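Local coordinates for protein 3'-5' exonuclease crn-4 (Caenorhabditis elegans, PDB 5DK5) that degrades RNA and DNA as a metal-dependent 3'-5' exonuclease of the DEDDh family and takes part in apoptotic DNA degradation, at residues V97-E100 with Q101-W105. Numbering follows the deposited sequence.
Sequences VVYE and QFQQW
The Tyr99 ring meets Phe102 at its CD1/CE1 side and Gln103 over one face, on one flank of helix 95-109, two successive turns of which meet here. With CG anti to the backbone N and beside the carbonyl carbon (chi1 179°), the ring reaches the following turn. CG of Gln103 sits over one face, offset toward the rim, in a CH-pi contact 4.2 Å from the Tyr99 ring centroid. The Gln103 amide continues past Tyr99 CE2, its CD 3.4 Å from that atom, with its plane turned 30° from the ring. Beside it, Tyr99 CE1 approaches the edge of the Phe102 ring, 3.7 Å from CD2, with the two ring planes oblique at 39°.

Polar contacts gather on the outer side. Glu100 OE1 and Gln103 OE1, both acceptors, stand 3.5 Å apart. A single water donates to both, 2.6 Å from Glu100 OE1 and from Gln103 OE1. Four i to i+4 backbone bonds link the turns, from Gln101 N to Val97 O through Gln104 N to Glu100 O.

Toward the sheet, Val98 and Phe102 pack on Phe44 and Phe62 of strands 41-50 and 55-65, while Tyr99 packs on Pro142 and Phe144 in a loop. The helix is therefore amphipathic: its aromatic flank is anchored in the exonuclease core, and on the outer flank a bridging water reconciles two oxygens that would otherwise probably repel.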
loop_
_atom_site.group_PDB
_atom_site.type_symbol
_atom_site.label_atom_id
_atom_site.label_comp_id
_atom_site.label_asym_id
_atom_site.label_seq_id
_atom_site.Cartn_x
_atom_site.Cartn_y
_atom_site.Cartn_z
ATOM N N VAL B 97 -5.223 -12.408 -16.026
ATOM C CA VAL B 97 -4.556 -12.602 -17.307
ATOM C C VAL B 97 -3.386 -13.571 -17.163
ATOM O O VAL B 97 -3.233 -14.496 -17.961
ATOM C CB VAL B 97 -4.041 -11.270 -17.875
ATOM C CG1 VAL B 97 -3.297 -11.488 -19.195
ATOM C CG2 VAL B 97 -5.195 -10.301 -18.070
ATOM N N VAL B 98 -2.564 -13.353 -16.144
ATOM C CA VAL B 98 -1.389 -14.182 -15.918
ATOM C C VAL B 98 -1.788 -15.615 -15.586
ATOM O O VAL B 98 -1.120 -16.563 -15.998
ATOM C CB VAL B 98 -0.519 -13.617 -14.785
ATOM C CG1 VAL B 98 0.620 -14.568 -14.442
ATOM C CG2 VAL B 98 0.032 -12.256 -15.183
ATOM N N TYR B 99 -2.875 -15.771 -14.835
ATOM C CA TYR B 99 -3.371 -17.100 -14.499
ATOM C C TYR B 99 -3.864 -17.819 -15.748
ATOM O O TYR B 99 -3.710 -19.032 -15.875
ATOM C CB TYR B 99 -4.495 -17.025 -13.465
ATOM C CG TYR B 99 -5.061 -18.384 -13.113
ATOM C CD1 TYR B 99 -4.352 -19.267 -12.309
ATOM C CD2 TYR B 99 -6.300 -18.790 -13.594
ATOM C CE1 TYR B 99 -4.861 -20.514 -11.994
ATOM C CE2 TYR B 99 -6.817 -20.033 -13.280
ATOM C CZ TYR B 99 -6.094 -20.889 -12.480
ATOM O OH TYR B 99 -6.608 -22.127 -12.166
ATOM N N GLU B 100 -4.459 -17.067 -16.667
ATOM C CA GLU B 100 -4.917 -17.632 -17.929
ATOM C C GLU B 100 -3.727 -18.090 -18.768
ATOM O O GLU B 100 -3.780 -19.135 -19.418
ATOM C CB GLU B 100 -5.759 -16.609 -18.695
ATOM C CG GLU B 100 -6.186 -17.049 -20.084
ATOM C CD GLU B 100 -6.973 -18.347 -20.080
ATOM O OE1 GLU B 100 -7.684 -18.616 -19.087
ATOM O OE2 GLU B 100 -6.879 -19.101 -21.071
ATOM N N GLN B 101 -2.652 -17.308 -18.746
ATOM C CA GLN B 101 -1.428 -17.672 -19.450
ATOM C C GLN B 101 -0.800 -18.907 -18.810
ATOM O O GLN B 101 -0.192 -19.734 -19.489
ATOM C CB GLN B 101 -0.437 -16.506 -19.440
ATOM C CG GLN B 101 -0.888 -15.301 -20.258
ATOM C CD GLN B 101 -0.016 -14.077 -20.043
ATOM O OE1 GLN B 101 0.608 -13.918 -18.994
ATOM N NE2 GLN B 101 0.030 -13.204 -21.041
ATOM N N PHE B 102 -0.958 -19.022 -17.496
ATOM C CA PHE B 102 -0.427 -20.156 -16.752
ATOM C C PHE B 102 -1.157 -21.445 -17.119
ATOM O O PHE B 102 -0.538 -22.498 -17.254
ATOM C CB PHE B 102 -0.526 -19.888 -15.247
ATOM C CG PHE B 102 -0.601 -21.131 -14.410
ATOM C CD1 PHE B 102 0.524 -21.906 -14.191
ATOM C CD2 PHE B 102 -1.797 -21.515 -13.827
ATOM C CE1 PHE B 102 0.455 -23.047 -13.416
ATOM C CE2 PHE B 102 -1.871 -22.654 -13.051
ATOM C CZ PHE B 102 -0.745 -23.420 -12.844
ATOM N N GLN B 103 -2.473 -21.361 -17.289
ATOM C CA GLN B 103 -3.262 -22.522 -17.680
ATOM C C GLN B 103 -2.901 -22.989 -19.087
ATOM O O GLN B 103 -2.787 -24.189 -19.340
ATOM C CB GLN B 103 -4.755 -22.209 -17.602
ATOM C CG GLN B 103 -5.272 -22.041 -16.186
ATOM C CD GLN B 103 -6.779 -21.938 -16.128
ATOM O OE1 GLN B 103 -7.363 -20.940 -16.549
ATOM N NE2 GLN B 103 -7.421 -22.977 -15.610
ATOM N N GLN B 104 -2.722 -22.040 -20.001
ATOM C CA GLN B 104 -2.328 -22.371 -21.364
ATOM C C GLN B 104 -0.941 -23.006 -21.387
ATOM O O GLN B 104 -0.676 -23.912 -22.178
ATOM C CB GLN B 104 -2.353 -21.121 -22.247
ATOM C CG GLN B 104 -1.960 -21.377 -23.693
ATOM C CD GLN B 104 -2.822 -22.437 -24.345
ATOM O OE1 GLN B 104 -4.048 -22.405 -24.238
ATOM N NE2 GLN B 104 -2.185 -23.391 -25.011
ATOM N N TRP B 105 -0.065 -22.523 -20.513
ATOM C CA TRP B 105 1.288 -23.053 -20.398
ATOM C C TRP B 105 1.265 -24.537 -20.044
ATOM O O TRP B 105 2.035 -25.324 -20.593
ATOM C CB TRP B 105 2.069 -22.263 -19.347
ATOM C CG TRP B 105 3.496 -22.686 -19.173
ATOM C CD1 TRP B 105 4.517 -22.514 -20.063
ATOM C CD2 TRP B 105 4.066 -23.328 -18.027
ATOM N NE1 TRP B 105 5.685 -23.018 -19.544
ATOM C CE2 TRP B 105 5.436 -23.522 -18.295
ATOM C CE3 TRP B 105 3.551 -23.761 -16.800
ATOM C CZ2 TRP B 105 6.297 -24.131 -17.383
ATOM C CZ3 TRP B 105 4.408 -24.367 -15.897
ATOM C CH2 TRP B 105 5.765 -24.547 -16.194
HETATM O O HOH W 1 -8.213 -18.434 -16.527
#